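Local coordinates for protein cadherin-23 (PDB 5VH2) that binds calcium at the linkers between its extracellular cadherin repeats and probably acts in adhesion and mechanotransduction in hearing, at the calcium ion site. Sequence-based numbering; all coordinates share one arbitrary frame.

The calcium ion site. Residues 19-21, 72-75, 105-109, 141. With CA (calcium ion), chain B; CA (calcium ion), chain C.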
ATOM      1  N   ARG A  19       3.770   0.398 -10.891  1.00 22.66           N
ATOM      2  CA  ARG A  19       2.973   1.045  -9.859  1.00 23.25           C
ATOM      3  C   ARG A  19       2.003   0.015  -9.263  1.00 23.21           C
ATOM      4  O   ARG A  19       1.237  -0.601 -10.012  1.00 22.94           O
ATOM      5  CB  ARG A  19       2.190   2.207 -10.477  1.00 23.59           C
ATOM      6  CG  ARG A  19       3.059   3.324 -11.060  1.00 23.73           C
ATOM      7  CD  ARG A  19       2.288   4.422 -11.733  1.00 24.05           C
ATOM      8  NE  ARG A  19       1.389   5.124 -10.818  1.00 24.69           N
ATOM      9  CZ  ARG A  19       0.819   6.305 -11.076  1.00 25.15           C
ATOM     10  NH1 ARG A  19       1.053   6.975 -12.214  1.00 25.05           N
ATOM     11  NH2 ARG A  19       0.007   6.856 -10.180  1.00 25.80           N
ATOM     12  N   GLU A  20       2.026  -0.179  -7.946  1.00 23.55           N
ATOM     13  CA  GLU A  20       1.169  -1.212  -7.321  1.00 23.58           C
ATOM     14  C   GLU A  20      -0.321  -0.950  -7.530  1.00 23.95           C
ATOM     15  O   GLU A  20      -1.106  -1.901  -7.596  1.00 23.85           O
ATOM     16  CB  GLU A  20       1.483  -1.424  -5.826  1.00 23.99           C
ATOM     17  CG  GLU A  20       1.118  -0.250  -4.956  1.00 24.84           C
ATOM     18  CD  GLU A  20       1.072  -0.556  -3.469  1.00 25.41           C
ATOM     19  OE1 GLU A  20       0.565  -1.632  -3.054  1.00 25.33           O
ATOM     20  OE2 GLU A  20       1.516   0.328  -2.705  1.00 26.01           O
ATOM     21  N   THR A  21      -0.694   0.324  -7.675  1.00 24.42           N
ATOM     22  CA  THR A  21      -2.095   0.693  -7.954  1.00 24.85           C
ATOM     23  C   THR A  21      -2.433   0.693  -9.444  1.00 24.44           C
ATOM     24  O   THR A  21      -3.487   1.191  -9.840  1.00 24.81           O
ATOM     25  CB  THR A  21      -2.472   2.092  -7.383  1.00 25.66           C
ATOM     26  OG1 THR A  21      -1.707   3.123  -8.016  1.00 25.55           O
ATOM     27  CG2 THR A  21      -2.270   2.146  -5.874  1.00 26.25           C
ATOM     28  N   ASP A  72      -0.529  -5.482  -5.017  1.00 23.54           N
ATOM     29  CA  ASP A  72      -0.343  -4.947  -3.689  1.00 24.19           C
ATOM     30  C   ASP A  72       1.118  -5.085  -3.223  1.00 23.92           C
ATOM     31  O   ASP A  72       1.623  -6.209  -2.975  1.00 23.54           O
ATOM     32  CB  ASP A  72      -1.319  -5.642  -2.748  1.00 24.72           C
ATOM     33  CG  ASP A  72      -1.377  -5.005  -1.376  1.00 25.60           C
ATOM     34  OD1 ASP A  72      -0.820  -3.884  -1.174  1.00 25.89           O
ATOM     35  OD2 ASP A  72      -2.012  -5.644  -0.503  1.00 26.09           O
ATOM     36  N   TYR A  73       1.792  -3.939  -3.092  1.00 24.19           N
ATOM     37  CA  TYR A  73       3.142  -3.894  -2.538  1.00 24.15           C
ATOM     38  C   TYR A  73       3.208  -4.550  -1.165  1.00 24.55           C
ATOM     39  O   TYR A  73       4.117  -5.339  -0.870  1.00 24.23           O
ATOM     40  CB  TYR A  73       3.610  -2.457  -2.422  1.00 24.65           C
ATOM     41  CG  TYR A  73       5.042  -2.314  -1.992  1.00 24.68           C
ATOM     42  CD1 TYR A  73       6.069  -2.366  -2.924  1.00 24.11           C
ATOM     43  CD2 TYR A  73       5.377  -2.098  -0.671  1.00 25.37           C
ATOM     44  CE1 TYR A  73       7.396  -2.230  -2.552  1.00 24.23           C
ATOM     45  CE2 TYR A  73       6.714  -1.964  -0.285  1.00 25.48           C
ATOM     46  CZ  TYR A  73       7.719  -2.038  -1.238  1.00 24.90           C
ATOM     47  OH  TYR A  73       9.046  -1.917  -0.908  1.00 25.07           O
ATOM     48  N   GLU A  74       2.209  -4.250  -0.352  1.00 25.30           N
ATOM     49  CA  GLU A  74       2.135  -4.739   1.022  1.00 25.89           C
ATOM     50  C   GLU A  74       1.801  -6.221   1.141  1.00 25.51           C
ATOM     51  O   GLU A  74       1.940  -6.765   2.215  1.00 25.88           O
ATOM     52  CB  GLU A  74       1.107  -3.921   1.817  1.00 26.94           C
ATOM     53  CG  GLU A  74       1.573  -2.523   2.278  1.00 27.64           C
ATOM     54  CD  GLU A  74       1.676  -1.484   1.157  1.00 27.36           C
ATOM     55  OE1 GLU A  74       2.554  -0.600   1.265  1.00 27.58           O
ATOM     56  OE2 GLU A  74       0.896  -1.528   0.172  1.00 26.97           O
ATOM     57  N   THR A  75       1.356  -6.880   0.073  1.00 24.84           N
ATOM     58  CA  THR A  75       1.193  -8.355   0.067  1.00 24.41           C
ATOM     59  C   THR A  75       2.320  -9.076  -0.681  1.00 23.49           C
ATOM     60  O   THR A  75       2.697 -10.171  -0.292  1.00 23.25           O
ATOM     61  CB  THR A  75      -0.131  -8.783  -0.575  1.00 24.39           C
ATOM     62  OG1 THR A  75      -1.210  -8.179   0.130  1.00 25.33           O
ATOM     63  CG2 THR A  75      -0.282 -10.336  -0.554  1.00 24.02           C
ATOM     64  N   ASN A 105       5.982   0.884  -4.284  1.00 24.85           N
ATOM     65  CA  ASN A 105       5.102   1.245  -3.179  1.00 25.57           C
ATOM     66  C   ASN A 105       4.514   2.629  -3.411  1.00 26.12           C
ATOM     67  O   ASN A 105       5.231   3.580  -3.680  1.00 26.35           O
ATOM     68  CB  ASN A 105       5.867   1.218  -1.868  1.00 26.13           C
ATOM     69  CG  ASN A 105       4.962   1.400  -0.657  1.00 26.94           C
ATOM     70  OD1 ASN A 105       3.732   1.181  -0.714  1.00 26.99           O
ATOM     71  ND2 ASN A 105       5.568   1.800   0.462  1.00 27.69           N
ATOM     72  N   GLU A 106       3.198   2.708  -3.383  1.00 26.35           N
ATOM     73  CA  GLU A 106       2.503   3.970  -3.454  1.00 26.97           C
ATOM     74  C   GLU A 106       1.629   4.109  -2.229  1.00 27.84           C
ATOM     75  O   GLU A 106       1.357   3.124  -1.540  1.00 27.84           O
ATOM     76  CB  GLU A 106       1.605   4.003  -4.670  1.00 26.56           C
ATOM     77  CG  GLU A 106       2.269   3.705  -5.998  1.00 25.72           C
ATOM     78  CD  GLU A 106       1.342   4.058  -7.151  1.00 25.55           C
ATOM     79  OE1 GLU A 106       1.211   5.267  -7.454  1.00 25.94           O
ATOM     80  OE2 GLU A 106       0.697   3.137  -7.710  1.00 25.10           O
ATOM     81  N   LEU A 107       1.186   5.329  -1.970  1.00 28.63           N
ATOM     82  CA  LEU A 107       0.373   5.629  -0.811  1.00 29.64           C
ATOM     83  C   LEU A 107      -1.075   5.211  -1.053  1.00 29.68           C
ATOM     84  O   LEU A 107      -1.900   6.002  -1.519  1.00 30.00           O
ATOM     85  CB  LEU A 107       0.461   7.112  -0.515  1.00 30.52           C
ATOM     86  CG  LEU A 107      -0.002   7.559   0.872  1.00 31.77           C
ATOM     87  CD1 LEU A 107       0.982   7.209   1.991  1.00 32.13           C
ATOM     88  CD2 LEU A 107      -0.222   9.059   0.814  1.00 32.56           C
ATOM     89  N   ASP A 108      -1.375   3.964  -0.701  1.00 35.31           N
ATOM     90  CA  ASP A 108      -2.703   3.369  -0.885  1.00 35.98           C
ATOM     91  C   ASP A 108      -3.233   2.622   0.360  1.00 34.58           C
ATOM     92  O   ASP A 108      -4.149   1.819   0.256  1.00 35.18           O
ATOM     93  CB  ASP A 108      -2.652   2.403  -2.069  1.00 37.69           C
ATOM     94  CG  ASP A 108      -1.764   1.182  -1.812  1.00 37.10           C
ATOM     95  OD1 ASP A 108      -0.846   1.238  -0.964  1.00 35.61           O
ATOM     96  OD2 ASP A 108      -1.965   0.152  -2.475  1.00 38.26           O
ATOM     97  N   GLU A 109      -2.655   2.881   1.525  1.00 32.91           N
ATOM     98  CA  GLU A 109      -3.015   2.127   2.727  1.00 31.73           C
ATOM     99  C   GLU A 109      -3.288   3.064   3.883  1.00 30.49           C
ATOM    100  O   GLU A 109      -2.937   4.227   3.820  1.00 30.36           O
ATOM    101  CB  GLU A 109      -1.916   1.132   3.136  1.00 31.03           C
ATOM    102  CG  GLU A 109      -1.541   0.107   2.096  1.00 32.18           C
ATOM    103  CD  GLU A 109      -2.623  -0.909   1.850  1.00 33.07           C
ATOM    104  OE1 GLU A 109      -2.440  -1.727   0.938  1.00 34.26           O
ATOM    105  OE2 GLU A 109      -3.643  -0.891   2.555  1.00 32.72           O
ATOM    106  N   ASP A 141       1.915   2.441   4.848  1.00 28.30           N
ATOM    107  CA  ASP A 141       2.694   2.532   3.601  1.00 29.40           C
ATOM    108  C   ASP A 141       4.183   2.797   3.789  1.00 29.08           C
ATOM    109  O   ASP A 141       4.965   2.548   2.867  1.00 29.96           O
ATOM    110  CB  ASP A 141       2.144   3.634   2.684  1.00 30.48           C
ATOM    111  CG  ASP A 141       0.782   3.314   2.127  1.00 31.30           C
ATOM    112  OD1 ASP A 141       0.674   2.494   1.176  1.00 32.42           O
ATOM    113  OD2 ASP A 141      -0.195   3.912   2.636  1.00 30.93           O
TER
HETATM  114 CA    CA B1402       1.582   1.045  -0.574  1.00 27.43          CA
HETATM  115 CA    CA C1403      -0.848  -1.399  -0.734  1.00 27.03          CA
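Two calcium ions, CA (chain B) and CA (chain C), lie 3.5 Å apart in the linker between two cadherin repeats, bridged by three carboxylates. Glu20, its CG lying beside both the backbone N and the carbonyl carbon (chi1 68°), gives OE2 to CA (chain B) and OE1 to CA (chain C). Glu74, bent at chi2 (73°), straddles CA (chain B) with both oxygens and also bonds CA (chain C) through OE2. Asp108 clasps CA (chain C) with OD1 and OD2, and OD1 also reaches CA (chain B) at 2.5 Å. Asn105 OD1, the backbone O of Glu106 and Asp141 OD1 bring the oxygens seen around CA (chain B) to seven. CA (chain C), distorted six-coordinate, also takes Glu109 OE1 and Asp72 OD1, the latter at 2.5 Å; unseen waters could add to either shell.

Backbone amides and a few side chains hold several ligands: Glu20, Asp72 and Asp141. Tyr73 N meets Glu20 OE1 from above the carboxylate plane, whereas Glu106 N bonds the anti lone pair of Glu20 OE2 at 3.0 Å. Asp72, with CG anti to its backbone N (chi1 -171°), accepts Glu74 N on OD1 and the Thr75 hydroxyl OG1 on OD2 at 2.7 Å, both from above its plane. An alanine in place of Asp72 removes both carboxylate oxygens, and would probably weaken CA (chain C) binding and leave the Glu74–Thr75 loop less well held. Asp141 receives Asp108 N above OD1 and Glu109 N on the syn lone pair of OD2, while its backbone O takes Asn105 ND2 at 2.6 Å, nearly in the plane of the Asn105 amide. Asn105, itself a ligand, lays its CB over the Tyr73 ring centre.

Glu20 is the base-of-repeat glutamate, Asp72-Tyr73-Glu74 a DRE variant, Asn105 to Glu109 a DXNDN linker variant, and Asp141 the last Asp of the next repeat's DXD, whose first, Asp139, is engineered. By tying both repeats to one ion pair, this site likely stiffens the junction against bending.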